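Local coordinates for putative histidinol-phosphate aminotransferase (Erwinia carotovora atroseptica, PDB 3LY1), which probably works as a pyridoxal-phosphate-dependent aminotransferase, perhaps acting on histidinol phosphate, and holds pyridoxal 5'-phosphate in this crystal, at residues A[22-27]-A[180-185]; A[54-59]-A[247-252]; A[84-89]-A[236-241]; A[209-214]-A[220-225]. All coordinates share one frame; numbering follows the deposited sequence.

Contact 1. Residues A[22-27]-A[180-185]; sequences NFNENP and EAYAEF. With PLP (pyridoxal-5'-phosphate), chain E.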
loop_
_atom_site.group_PDB
_atom_site.type_symbol
_atom_site.label_atom_id
_atom_site.label_comp_id
_atom_site.label_asym_id
_atom_site.label_seq_id
_atom_site.Cartn_x
_atom_site.Cartn_y
_atom_site.Cartn_z
ATOM N N ASN A 22 -7.734 -14.569 16.440
ATOM C CA ASN A 22 -6.321 -14.828 16.213
ATOM C C ASN A 22 -5.481 -13.618 15.784
ATOM O O ASN A 22 -4.264 -13.649 15.937
ATOM C CB ASN A 22 -6.119 -15.993 15.216
ATOM C CG ASN A 22 -6.930 -15.863 13.913
ATOM O OD1 ASN A 22 -7.872 -15.039 13.788
ATOM N ND2 ASN A 22 -6.592 -16.743 12.939
ATOM N N PHE A 23 -6.115 -12.584 15.235
ATOM C CA PHE A 23 -5.372 -11.478 14.603
ATOM C C PHE A 23 -5.795 -10.069 15.071
ATOM O O PHE A 23 -5.546 -9.073 14.371
ATOM C CB PHE A 23 -5.492 -11.577 13.067
ATOM C CG PHE A 23 -4.857 -12.819 12.467
ATOM C CD1 PHE A 23 -3.546 -13.213 12.815
ATOM C CD2 PHE A 23 -5.547 -13.578 11.529
ATOM C CE1 PHE A 23 -2.966 -14.353 12.228
ATOM C CE2 PHE A 23 -4.990 -14.718 10.959
ATOM C CZ PHE A 23 -3.714 -15.114 11.314
ATOM N N ASN A 24 -6.397 -9.970 16.255
ATOM C CA ASN A 24 -6.850 -8.704 16.837
ATOM C C ASN A 24 -7.742 -7.875 15.922
ATOM O O ASN A 24 -7.766 -6.629 15.990
ATOM C CB ASN A 24 -5.665 -7.836 17.319
ATOM C CG ASN A 24 -4.795 -8.514 18.375
ATOM O OD1 ASN A 24 -3.587 -8.141 18.573
ATOM N ND2 ASN A 24 -5.360 -9.494 19.050
ATOM N N GLU A 25 -8.468 -8.554 15.048
ATOM C CA GLU A 25 -9.422 -7.883 14.178
ATOM C C GLU A 25 -10.631 -7.551 15.021
ATOM O O GLU A 25 -10.943 -8.263 15.975
ATOM C CB GLU A 25 -9.796 -8.783 12.986
ATOM C CG GLU A 25 -8.544 -9.232 12.189
ATOM C CD GLU A 25 -8.731 -10.531 11.409
ATOM O OE1 GLU A 25 -9.305 -11.506 11.957
ATOM O OE2 GLU A 25 -8.258 -10.587 10.248
ATOM N N ASN A 26 -11.331 -6.473 14.675
ATOM C CA ASN A 26 -12.562 -6.102 15.337
ATOM C C ASN A 26 -13.596 -7.092 14.802
ATOM O O ASN A 26 -13.634 -7.284 13.580
ATOM C CB ASN A 26 -12.951 -4.676 14.948
ATOM C CG ASN A 26 -14.034 -4.085 15.824
ATOM O OD1 ASN A 26 -15.063 -4.731 16.117
ATOM N ND2 ASN A 26 -13.844 -2.828 16.211
ATOM N N PRO A 27 -14.357 -7.776 15.703
ATOM C CA PRO A 27 -15.331 -8.820 15.324
ATOM C C PRO A 27 -16.654 -8.237 14.839
ATOM O O PRO A 27 -17.500 -8.967 14.289
ATOM C CB PRO A 27 -15.546 -9.590 16.631
ATOM C CG PRO A 27 -15.384 -8.527 17.695
ATOM C CD PRO A 27 -14.251 -7.654 17.173
ATOM N N GLU A 180 0.196 3.588 18.468
ATOM C CA GLU A 180 -1.027 3.619 19.233
ATOM C C GLU A 180 -2.180 2.960 18.497
ATOM O O GLU A 180 -3.318 3.410 18.600
ATOM C CB GLU A 180 -1.342 5.057 19.603
ATOM C CG GLU A 180 -0.244 5.676 20.524
ATOM C CD GLU A 180 -0.550 7.103 21.034
ATOM O OE1 GLU A 180 -1.636 7.682 20.744
ATOM O OE2 GLU A 180 0.332 7.637 21.755
ATOM N N ALA A 181 -1.882 1.871 17.774
ATOM C CA ALA A 181 -2.884 1.068 17.058
ATOM C C ALA A 181 -4.123 0.831 17.903
ATOM O O ALA A 181 -5.234 1.011 17.418
ATOM C CB ALA A 181 -2.269 -0.280 16.613
ATOM N N TYR A 182 -3.946 0.444 19.174
ATOM C CA TYR A 182 -5.089 0.023 20.007
ATOM C C TYR A 182 -5.600 1.067 21.004
ATOM O O TYR A 182 -6.347 0.727 21.934
ATOM C CB TYR A 182 -4.753 -1.282 20.753
ATOM C CG TYR A 182 -4.324 -2.414 19.830
ATOM C CD1 TYR A 182 -5.245 -3.192 19.150
ATOM C CD2 TYR A 182 -2.988 -2.690 19.640
ATOM C CE1 TYR A 182 -4.817 -4.202 18.267
ATOM C CE2 TYR A 182 -2.565 -3.708 18.788
ATOM C CZ TYR A 182 -3.485 -4.456 18.102
ATOM O OH TYR A 182 -3.050 -5.449 17.227
ATOM N N ALA A 183 -5.199 2.318 20.835
ATOM C CA ALA A 183 -5.328 3.317 21.915
ATOM C C ALA A 183 -6.783 3.669 22.261
ATOM O O ALA A 183 -7.084 3.919 23.413
ATOM C CB ALA A 183 -4.554 4.579 21.587
ATOM N N GLU A 184 -7.695 3.627 21.300
ATOM C CA GLU A 184 -9.088 3.970 21.600
ATOM C C GLU A 184 -9.840 2.988 22.521
ATOM O O GLU A 184 -10.880 3.327 23.084
ATOM C CB GLU A 184 -9.878 4.205 20.305
ATOM C CG GLU A 184 -9.416 5.441 19.502
ATOM C CD GLU A 184 -8.264 5.188 18.521
ATOM O OE1 GLU A 184 -7.629 4.118 18.558
ATOM O OE2 GLU A 184 -7.976 6.094 17.709
ATOM N N PHE A 185 -9.314 1.789 22.696
ATOM C CA PHE A 185 -9.898 0.803 23.597
ATOM C C PHE A 185 -9.522 1.048 25.060
ATOM O O PHE A 185 -10.093 0.411 25.945
ATOM C CB PHE A 185 -9.406 -0.591 23.211
ATOM C CG PHE A 185 -9.895 -1.070 21.879
ATOM C CD1 PHE A 185 -11.221 -1.391 21.686
ATOM C CD2 PHE A 185 -9.013 -1.266 20.835
ATOM C CE1 PHE A 185 -11.673 -1.851 20.457
ATOM C CE2 PHE A 185 -9.443 -1.723 19.615
ATOM C CZ PHE A 185 -10.783 -2.019 19.413
HETATM N N1 PLP E . 0.860 -1.967 15.122
HETATM C C2 PLP E . 0.425 -2.938 16.001
HETATM C C2A PLP E . 0.812 -2.822 17.454
HETATM C C3 PLP E . -0.325 -4.003 15.501
HETATM O O3 PLP E . -0.737 -4.968 16.362
HETATM C C4 PLP E . -0.624 -4.067 14.122
HETATM C C4A PLP E . -1.542 -5.136 13.586
HETATM O O4A PLP E . -1.267 -6.279 13.913
HETATM C C5 PLP E . -0.164 -3.077 13.247
HETATM C C6 PLP E . 0.597 -2.038 13.784
HETATM C C5A PLP E . -0.442 -3.106 11.759
HETATM O O4P PLP E . -1.837 -3.031 11.409
HETATM P P PLP E . -2.312 -2.339 10.052
HETATM O O1P PLP E . -1.299 -2.482 8.959
HETATM O O2P PLP E . -2.530 -0.913 10.483
HETATM O O3P PLP E . -3.614 -3.071 9.776
#

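Contact 2. Residues A[54-59]-A[247-252]; sequences LMLGNK and SGVDAA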
loop_
_atom_site.group_PDB
_atom_site.type_symbol
_atom_site.label_atom_id
_atom_site.label_comp_id
_atom_site.label_asym_id
_atom_site.label_seq_id
_atom_site.Cartn_x
_atom_site.Cartn_y
_atom_site.Cartn_z
ATOM N N LEU A 54 -6.574 13.928 -0.359
ATOM C CA LEU A 54 -6.300 15.263 0.187
ATOM C C LEU A 54 -7.279 15.592 1.315
ATOM O O LEU A 54 -6.866 16.032 2.384
ATOM C CB LEU A 54 -6.289 16.345 -0.927
ATOM C CG LEU A 54 -5.145 16.294 -1.956
ATOM C CD1 LEU A 54 -5.323 17.380 -3.027
ATOM C CD2 LEU A 54 -3.790 16.482 -1.308
HETATM N N MSE A 55 -8.573 15.347 1.109
HETATM C CA MSE A 55 -9.557 15.620 2.136
HETATM C C MSE A 55 -9.348 14.803 3.428
HETATM O O MSE A 55 -9.504 15.334 4.548
HETATM C CB MSE A 55 -10.972 15.369 1.593
HETATM C CG MSE A 55 -11.330 16.190 0.361
HETATM SE SE MSE A 55 -11.408 18.114 0.644
HETATM C CE MSE A 55 -9.779 18.682 -0.276
ATOM N N LEU A 56 -9.054 13.523 3.291
ATOM C CA LEU A 56 -8.774 12.650 4.457
ATOM C C LEU A 56 -7.541 13.144 5.223
ATOM O O LEU A 56 -7.552 13.199 6.442
ATOM C CB LEU A 56 -8.575 11.188 4.028
ATOM C CG LEU A 56 -8.345 10.138 5.124
ATOM C CD1 LEU A 56 -9.455 10.201 6.192
ATOM C CD2 LEU A 56 -8.217 8.752 4.514
ATOM N N GLY A 57 -6.505 13.528 4.494
ATOM C CA GLY A 57 -5.277 14.103 5.106
ATOM C C GLY A 57 -5.598 15.352 5.931
ATOM O O GLY A 57 -5.138 15.488 7.062
ATOM N N ASN A 58 -6.421 16.230 5.366
ATOM C CA ASN A 58 -6.823 17.469 6.029
ATOM C C ASN A 58 -7.686 17.193 7.254
ATOM O O ASN A 58 -7.512 17.824 8.282
ATOM C CB ASN A 58 -7.600 18.368 5.080
ATOM C CG ASN A 58 -6.763 18.909 3.942
ATOM O OD1 ASN A 58 -5.546 18.882 3.984
ATOM N ND2 ASN A 58 -7.438 19.451 2.924
ATOM N N LYS A 59 -8.573 16.209 7.153
ATOM C CA LYS A 59 -9.409 15.831 8.263
ATOM C C LYS A 59 -8.592 15.224 9.434
ATOM O O LYS A 59 -8.866 15.511 10.584
ATOM C CB LYS A 59 -10.469 14.862 7.761
ATOM C CG LYS A 59 -11.711 14.754 8.599
ATOM C CD LYS A 59 -12.722 13.751 7.987
ATOM C CE LYS A 59 -14.213 14.174 8.168
ATOM N NZ LYS A 59 -14.593 14.448 9.568
ATOM N N SER A 247 -12.226 2.804 -1.727
ATOM C CA SER A 247 -13.212 2.373 -0.735
ATOM C C SER A 247 -12.702 2.659 0.674
ATOM O O SER A 247 -13.454 3.114 1.506
ATOM C CB SER A 247 -13.542 0.878 -0.877
ATOM O OG SER A 247 -14.096 0.636 -2.151
ATOM N N GLY A 248 -11.430 2.390 0.922
ATOM C CA GLY A 248 -10.831 2.691 2.193
ATOM C C GLY A 248 -10.838 4.166 2.557
ATOM O O GLY A 248 -11.158 4.503 3.700
ATOM N N VAL A 249 -10.511 5.033 1.592
ATOM C CA VAL A 249 -10.478 6.478 1.829
ATOM C C VAL A 249 -11.897 6.978 2.174
ATOM O O VAL A 249 -12.100 7.702 3.149
ATOM C CB VAL A 249 -9.934 7.263 0.622
ATOM C CG1 VAL A 249 -10.186 8.741 0.797
ATOM C CG2 VAL A 249 -8.433 6.965 0.416
ATOM N N ASP A 250 -12.884 6.578 1.386
ATOM C CA ASP A 250 -14.265 7.008 1.643
ATOM C C ASP A 250 -14.834 6.338 2.913
ATOM O O ASP A 250 -15.654 6.938 3.628
ATOM C CB ASP A 250 -15.171 6.705 0.445
ATOM C CG ASP A 250 -15.049 7.734 -0.701
ATOM O OD1 ASP A 250 -14.275 8.719 -0.593
ATOM O OD2 ASP A 250 -15.785 7.570 -1.706
ATOM N N ALA A 251 -14.416 5.100 3.210
ATOM C CA ALA A 251 -14.849 4.496 4.469
ATOM C C ALA A 251 -14.216 5.223 5.649
ATOM O O ALA A 251 -14.872 5.450 6.652
ATOM C CB ALA A 251 -14.584 3.028 4.495
ATOM N N ALA A 252 -12.930 5.590 5.544
ATOM C CA ALA A 252 -12.260 6.320 6.628
ATOM C C ALA A 252 -12.921 7.684 6.868
ATOM O O ALA A 252 -13.127 8.065 8.024
ATOM C CB ALA A 252 -10.728 6.474 6.365
#

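Contact 3. Residues A[84-89]-A[236-241]; sequences AIEAYA and GRYVAG. With EDO (1,2-ethanediol), chain I.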
loop_
_atom_site.group_PDB
_atom_site.type_symbol
_atom_site.label_atom_id
_atom_site.label_comp_id
_atom_site.label_asym_id
_atom_site.label_seq_id
_atom_site.Cartn_x
_atom_site.Cartn_y
_atom_site.Cartn_z
ATOM N N ALA A 84 8.976 4.594 8.591
ATOM C CA ALA A 84 9.630 5.213 9.723
ATOM C C ALA A 84 11.003 4.620 9.904
ATOM O O ALA A 84 11.971 5.363 10.050
ATOM C CB ALA A 84 8.793 5.090 11.000
ATOM N N ILE A 85 11.113 3.296 9.865
ATOM C CA ILE A 85 12.420 2.629 10.041
ATOM C C ILE A 85 13.356 2.938 8.865
ATOM O O ILE A 85 14.536 3.276 9.054
ATOM C CB ILE A 85 12.267 1.083 10.209
ATOM C CG1 ILE A 85 11.428 0.725 11.456
ATOM C CG2 ILE A 85 13.662 0.365 10.210
ATOM C CD1 ILE A 85 12.074 1.049 12.754
ATOM N N GLU A 86 12.840 2.862 7.639
ATOM C CA GLU A 86 13.707 3.140 6.474
ATOM C C GLU A 86 14.235 4.579 6.497
ATOM O O GLU A 86 15.393 4.855 6.127
ATOM C CB GLU A 86 12.957 2.818 5.152
ATOM C CG GLU A 86 12.841 1.296 4.875
ATOM C CD GLU A 86 12.277 0.992 3.478
ATOM O OE1 GLU A 86 12.385 1.860 2.590
ATOM O OE2 GLU A 86 11.730 -0.100 3.275
ATOM N N ALA A 87 13.390 5.508 6.927
ATOM C CA ALA A 87 13.742 6.913 6.935
ATOM C C ALA A 87 14.875 7.225 7.900
ATOM O O ALA A 87 15.675 8.109 7.615
ATOM C CB ALA A 87 12.500 7.787 7.270
ATOM N N TYR A 88 14.957 6.481 9.006
ATOM C CA TYR A 88 15.892 6.762 10.095
ATOM C C TYR A 88 16.971 5.693 10.273
ATOM O O TYR A 88 17.804 5.791 11.173
ATOM C CB TYR A 88 15.106 7.043 11.381
ATOM C CG TYR A 88 14.453 8.391 11.267
ATOM C CD1 TYR A 88 15.182 9.550 11.519
ATOM C CD2 TYR A 88 13.172 8.529 10.766
ATOM C CE1 TYR A 88 14.634 10.800 11.341
ATOM C CE2 TYR A 88 12.606 9.764 10.598
ATOM C CZ TYR A 88 13.353 10.912 10.886
ATOM O OH TYR A 88 12.801 12.163 10.704
ATOM N N ALA A 89 16.992 4.722 9.374
ATOM C CA ALA A 89 17.965 3.655 9.408
ATOM C C ALA A 89 19.347 4.102 8.924
ATOM O O ALA A 89 19.464 4.940 8.053
ATOM C CB ALA A 89 17.458 2.491 8.559
ATOM N N GLY A 236 8.071 10.118 3.780
ATOM C CA GLY A 236 7.384 10.080 2.524
ATOM C C GLY A 236 8.234 9.676 1.331
ATOM O O GLY A 236 7.690 9.298 0.299
ATOM N N ARG A 237 9.557 9.741 1.510
ATOM C CA ARG A 237 10.476 9.293 0.488
ATOM C C ARG A 237 10.530 7.746 0.408
ATOM O O ARG A 237 11.080 7.208 -0.538
ATOM C CB ARG A 237 11.850 9.947 0.714
ATOM C CG ARG A 237 11.823 11.482 0.461
ATOM C CD ARG A 237 12.937 12.280 1.167
ATOM N NE ARG A 237 14.253 12.024 0.619
ATOM C CZ ARG A 237 14.773 12.623 -0.449
ATOM N NH1 ARG A 237 14.089 13.541 -1.119
ATOM N NH2 ARG A 237 15.992 12.281 -0.854
ATOM N N TYR A 238 9.908 7.050 1.366
ATOM C CA TYR A 238 9.931 5.588 1.459
ATOM C C TYR A 238 8.583 4.929 1.272
ATOM O O TYR A 238 8.428 3.728 1.533
ATOM C CB TYR A 238 10.633 5.145 2.746
ATOM C CG TYR A 238 12.026 5.684 2.742
ATOM C CD1 TYR A 238 13.028 5.068 2.015
ATOM C CD2 TYR A 238 12.327 6.864 3.385
ATOM C CE1 TYR A 238 14.303 5.602 1.956
ATOM C CE2 TYR A 238 13.593 7.403 3.309
ATOM C CZ TYR A 238 14.558 6.762 2.600
ATOM O OH TYR A 238 15.812 7.312 2.556
ATOM N N VAL A 239 7.622 5.704 0.768
ATOM C CA VAL A 239 6.340 5.181 0.273
ATOM C C VAL A 239 6.146 5.755 -1.136
ATOM O O VAL A 239 6.816 6.734 -1.515
ATOM C CB VAL A 239 5.136 5.535 1.184
ATOM C CG1 VAL A 239 5.304 4.901 2.559
ATOM C CG2 VAL A 239 4.938 7.051 1.277
ATOM N N ALA A 240 5.301 5.104 -1.928
ATOM C CA ALA A 240 5.064 5.525 -3.312
ATOM C C ALA A 240 3.858 6.477 -3.317
ATOM O O ALA A 240 2.741 6.179 -3.791
ATOM C CB ALA A 240 4.863 4.316 -4.244
ATOM N N GLY A 241 4.099 7.635 -2.744
ATOM C CA GLY A 241 3.078 8.630 -2.577
ATOM C C GLY A 241 2.025 8.202 -1.587
ATOM O O GLY A 241 2.196 7.241 -0.822
HETATM C C1 EDO I . 17.597 7.876 14.167
HETATM O O1 EDO I . 18.291 8.076 12.913
HETATM C C2 EDO I . 17.945 8.928 15.209
HETATM O O2 EDO I . 17.818 10.266 14.693
HETATM O O HOH W 1 16.278 9.018 5.049
#

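Contact 4. Residues A[209-214]-A[220-225]; sequences KTFSKI and MRVGYA. With PLP (pyridoxal-5'-phosphate), chain E; EDO (1,2-ethanediol), chain H.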
loop_
_atom_site.group_PDB
_atom_site.type_symbol
_atom_site.label_atom_id
_atom_site.label_comp_id
_atom_site.label_asym_id
_atom_site.label_seq_id
_atom_site.Cartn_x
_atom_site.Cartn_y
_atom_site.Cartn_z
ATOM N N LYS A 209 -0.833 5.463 13.711
ATOM C CA LYS A 209 -2.206 5.078 13.971
ATOM C C LYS A 209 -2.793 4.356 12.766
ATOM O O LYS A 209 -2.230 4.371 11.665
ATOM C CB LYS A 209 -3.055 6.295 14.411
ATOM C CG LYS A 209 -2.793 6.692 15.906
ATOM C CD LYS A 209 -3.689 7.811 16.429
ATOM C CE LYS A 209 -5.142 7.329 16.585
ATOM N NZ LYS A 209 -5.341 6.423 17.776
ATOM N N THR A 210 -3.902 3.657 12.996
ATOM C CA THR A 210 -4.509 2.794 11.980
ATOM C C THR A 210 -6.027 2.837 12.121
ATOM O O THR A 210 -6.513 3.097 13.196
ATOM C CB THR A 210 -4.019 1.346 12.096
ATOM O OG1 THR A 210 -4.555 0.566 11.008
ATOM C CG2 THR A 210 -4.403 0.742 13.438
ATOM N N PHE A 211 -6.749 2.587 11.025
ATOM C CA PHE A 211 -8.207 2.365 11.040
ATOM C C PHE A 211 -8.585 0.867 11.218
ATOM O O PHE A 211 -9.764 0.491 11.151
ATOM C CB PHE A 211 -8.820 2.916 9.759
ATOM C CG PHE A 211 -8.959 4.419 9.731
ATOM C CD1 PHE A 211 -7.895 5.259 9.389
ATOM C CD2 PHE A 211 -10.157 4.996 10.047
ATOM C CE1 PHE A 211 -8.067 6.648 9.368
ATOM C CE2 PHE A 211 -10.341 6.387 10.010
ATOM C CZ PHE A 211 -9.293 7.211 9.675
ATOM N N SER A 212 -7.584 0.017 11.402
ATOM C CA SER A 212 -7.752 -1.429 11.370
ATOM C C SER A 212 -8.416 -1.989 12.652
ATOM O O SER A 212 -8.841 -3.124 12.637
ATOM C CB SER A 212 -6.411 -2.125 11.165
ATOM O OG SER A 212 -5.900 -1.950 9.870
ATOM N N LYS A 213 -8.491 -1.215 13.735
ATOM C CA LYS A 213 -8.878 -1.769 15.054
ATOM C C LYS A 213 -10.201 -1.187 15.558
ATOM O O LYS A 213 -11.243 -1.713 15.199
ATOM C CB LYS A 213 -7.733 -1.651 16.055
ATOM C CG LYS A 213 -6.354 -2.161 15.521
ATOM C CD LYS A 213 -6.303 -3.645 15.188
ATOM C CE LYS A 213 -4.984 -4.072 14.560
ATOM N NZ LYS A 213 -4.946 -5.539 14.249
ATOM N N ILE A 214 -10.208 -0.087 16.295
ATOM C CA ILE A 214 -11.503 0.453 16.761
ATOM C C ILE A 214 -12.444 0.689 15.562
ATOM O O ILE A 214 -13.656 0.403 15.653
ATOM C CB ILE A 214 -11.362 1.745 17.627
ATOM C CG1 ILE A 214 -12.691 2.103 18.314
ATOM C CG2 ILE A 214 -10.886 2.904 16.824
ATOM C CD1 ILE A 214 -12.789 1.660 19.735
HETATM N N MSE A 220 -9.286 -2.857 4.786
HETATM C CA MSE A 220 -9.357 -1.672 3.954
HETATM C C MSE A 220 -8.007 -0.949 3.817
HETATM O O MSE A 220 -7.835 -0.128 2.912
HETATM C CB MSE A 220 -10.425 -0.733 4.474
HETATM C CG MSE A 220 -11.808 -1.259 4.351
HETATM SE SE MSE A 220 -12.597 -0.961 2.534
HETATM C CE MSE A 220 -12.056 -2.669 1.710
ATOM N N ARG A 221 -7.022 -1.319 4.646
ATOM C CA ARG A 221 -5.661 -0.810 4.534
ATOM C C ARG A 221 -5.563 0.733 4.561
ATOM O O ARG A 221 -5.154 1.368 3.582
ATOM C CB ARG A 221 -4.935 -1.419 3.308
ATOM C CG ARG A 221 -5.250 -2.906 3.065
ATOM C CD ARG A 221 -4.938 -3.795 4.271
ATOM N NE ARG A 221 -3.551 -3.627 4.761
ATOM C CZ ARG A 221 -3.215 -3.343 6.017
ATOM N NH1 ARG A 221 -4.148 -3.236 6.947
ATOM N NH2 ARG A 221 -1.934 -3.201 6.356
ATOM N N VAL A 222 -5.933 1.319 5.695
ATOM C CA VAL A 222 -5.794 2.745 5.904
ATOM C C VAL A 222 -5.156 2.992 7.254
ATOM O O VAL A 222 -5.701 2.625 8.278
ATOM C CB VAL A 222 -7.166 3.508 5.814
ATOM C CG1 VAL A 222 -6.929 5.030 5.793
ATOM C CG2 VAL A 222 -8.019 3.060 4.589
ATOM N N GLY A 223 -3.979 3.609 7.250
ATOM C CA GLY A 223 -3.359 4.085 8.466
ATOM C C GLY A 223 -2.656 5.389 8.171
ATOM O O GLY A 223 -2.780 5.927 7.065
ATOM N N TYR A 224 -1.942 5.920 9.164
ATOM C CA TYR A 224 -1.255 7.190 8.996
ATOM C C TYR A 224 -0.174 7.396 10.067
ATOM O O TYR A 224 -0.148 6.687 11.100
ATOM C CB TYR A 224 -2.232 8.381 8.953
ATOM C CG TYR A 224 -3.064 8.590 10.192
ATOM C CD1 TYR A 224 -4.188 7.823 10.435
ATOM C CD2 TYR A 224 -2.725 9.563 11.127
ATOM C CE1 TYR A 224 -4.973 8.024 11.556
ATOM C CE2 TYR A 224 -3.488 9.749 12.277
ATOM C CZ TYR A 224 -4.620 8.997 12.481
ATOM O OH TYR A 224 -5.366 9.203 13.619
ATOM N N ALA A 225 0.749 8.303 9.752
ATOM C CA ALA A 225 1.736 8.826 10.705
ATOM C C ALA A 225 1.425 10.306 11.013
ATOM O O ALA A 225 0.929 11.067 10.151
ATOM C CB ALA A 225 3.155 8.649 10.190
HETATM N N1 PLP E . 0.860 -1.967 15.122
HETATM C C2 PLP E . 0.425 -2.938 16.001
HETATM C C2A PLP E . 0.812 -2.822 17.454
HETATM C C3 PLP E . -0.325 -4.003 15.501
HETATM O O3 PLP E . -0.737 -4.968 16.362
HETATM C C4 PLP E . -0.624 -4.067 14.122
HETATM C C4A PLP E . -1.542 -5.136 13.586
HETATM O O4A PLP E . -1.267 -6.279 13.913
HETATM C C5 PLP E . -0.164 -3.077 13.247
HETATM C C6 PLP E . 0.597 -2.038 13.784
HETATM C C5A PLP E . -0.442 -3.106 11.759
HETATM O O4P PLP E . -1.837 -3.031 11.409
HETATM P P PLP E . -2.312 -2.339 10.052
HETATM O O1P PLP E . -1.299 -2.482 8.959
HETATM O O2P PLP E . -2.530 -0.913 10.483
HETATM O O3P PLP E . -3.614 -3.071 9.776
HETATM C C1 EDO H . -8.176 7.626 13.286
HETATM O O1 EDO H . -7.334 7.350 14.399
HETATM C C2 EDO H . -8.868 8.957 13.530
HETATM O O2 EDO H . -9.990 8.715 14.370
HETATM O O HOH W 2 -6.950 -0.449 7.769
#

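Contact 1. Residues A[22-27]-A[180-185]
The Asn-24 side chain crosses the Tyr-182 ring at about a right angle, amide and ring planes 84° apart, with O3 of pyridoxal phosphate at the ring edge near its plane and the methyl of Ala-181 over one face, offset toward the rim. Tyr-182 and Ala-181, on the loop after strand 174-179, line the cofactor pocket of an aminotransferase of the class I and II family; the 22-27 loop lies beside it. Asn-24 OD1 comes to 3.1 Å from Tyr-182 OH, approaching the ring obliquely, while Asn-24 CB lies 3.9 Å from Tyr-182 CE1. With CG opposite its carbonyl carbon (chi1 -56°), Tyr-182 points its hydroxyl between the asparagine and the cofactor. Ala-181 serves the cofactor as well: its CB sits over the pyridine ring, 3.8 Å from C2. Around the pair, Phe-294 meets the Tyr-182 ring edge-to-face and Asn-152 packs beside it. Glu-25 forms a salt bridge with Arg-47 of the second subunit, which places the pocket close to the dimer interface. A short hydrogen bond of 2.5 Å joins Tyr-182 OH to O3 of the cofactor, and either oxygen could be the donor.

Contact 2. Residues A[54-59]-A[247-252]
Leu-56 directs its side chain toward helix 246-255 and sets its forked end against the small side chain of Ala-252. Both branches share that methyl group: CD1 and CD2 of Leu-56 each lie 3.9 Å from Ala-252 CB, so the fork straddles it. CD2 also reaches one turn back, coming within 4.2 Å of Val-249 CG1 and equally near the Val-249 backbone at CA. The leucine thus sits along the strip formed by residues three apart on the facing helix. Its torsions explain the reach: CG stands opposite the backbone N (chi1 -177°), which sends the branches away from their own helix. Val-249 does not aim its CB at the leucine and meets CD2 with CG1 and its own CA. The backbones come nearest at Leu-56 and Val-249, with 6.9 Å between their CA atoms, and no hydrogen bond joins the segments; the contact is wholly apolar and buried. Leu-253 and Ile-53 extend the apolar patch, and at its rim the Lys-59 ammonium is hydrogen-bonded to Asn-257 while Asp-250 pairs with Lys-44. Ala-252 in turn leans on Phe-211, whose neighbour Ser-212 binds the cofactor phosphate. This is plain helix-helix packing, a leucine fork on an alanine and a valine, joining helices 50-63 and 246-255 beside the central mixed sheet of an aminotransferase fold.

Contact 3. Residues A[84-89]-A[236-241]
A water molecule bridges Ala-87 and Tyr-238: it donates to Ala-87 O at 2.8 Å and lies 3.1 Å from Tyr-238 OH, a hydrogen bond whose direction is not settled. Beneath this bridge, one face of the Tyr-238 ring lies against the last turn of helix 76-88, with Glu-86 O and Ala-87 N over it. Glu-86 CB makes an off-centre CH-pi contact, 4.2 Å from the ring centroid, and Ala-87 CB touches CD2 of Tyr-238 at 4.0 Å. Helix 76-88 begins at the cofactor-binding residues Ser-77 and Ser-78, so the contact joins its far end to the loop linking helices 229-235 and 246-255. The Glu-86 chain runs extended beyond CG and carries OE1 to 3.3 Å from Tyr-238 CD1, the carboxylate standing 78° from the ring plane. OE2 of Glu-86 forms a salt bridge with Arg-82, and the same guanidinium nitrogen, NH1, also donates to Tyr-238 O. OE1 comes close to OE1 of Glu-86 of the second subunit, a pairing of like charges that may raise the pKa of one of them. On the far side of the helix end, O1 of an ethanediol donates to Tyr-88 O at 2.9 Å.

Contact 4. Residues A[209-214]-A[220-225]
Thr-210 and Gly-223 hold the tight part of this antiparallel pair: with no side chain on Gly-223, their CA atoms approach to 3.9 Å. Lys-209 and Tyr-224 form the hydrogen-bonded pair beside them, Lys-209 N donating to Tyr-224 O almost straight at 177°, and Phe-211 N donates to Val-222 O at 2.9 Å. Lys-209 CB lies over the Tyr-224 ring, a CH-pi contact 4.0 Å from its centroid, while its ammonium pairs with Glu-184. Phe-211 CD1 packs on Val-222 CG1 at 3.7 Å.

Beyond Phe-211 the strand pairing gives out and the chains are joined less directly, through a water between Ser-212 OG and Val-222 N and through the phosphate. There Thr-210 OG1 donates to O2P of the cofactor at 2.6 Å and accepts from Ser-212 N, an ST turn. Ser-212 OG donates to O3P, and the guanidinium of Arg-221 meets the phosphate edge-on, NH2 donating to O1P at 2.8 Å and NH1 to O3P. Lys-213 NZ stands 3.5 Å from C4A of the cofactor, not bonded to it. Gly-223 and Ala-225 pair with strand 71-74, Phe-211 and Val-222 rest on helix 246-255, and Tyr-224 on helix 50-63.

In the fold
Contacts 1 and 4 lie about 10 Å apart, centre to centre, at the ring and phosphate ends of the same cofactor, and the Glu-184 to Lys-209 salt bridge joins them directly. Contact 4 is on the central mixed sheet, and contact 1 uses the loop leaving strand 174-179, two positions along from strand 223-226. Contact 2, about 11 Å from contact 4 by centres, touches it through helix 246-255, where Ala-252 and Gly-248 pack on Phe-211 and Val-222 next to the strand ends. Contact 3, about 17 Å from contact 4 by centres, reaches the second subunit. Along the chain, contact 1 closes before contact 4 opens, and contact 4 falls within the spans of contacts 2 and 3. Contacts 1 and 4 thus share the cofactor site, with 2 and 3 as packing around it.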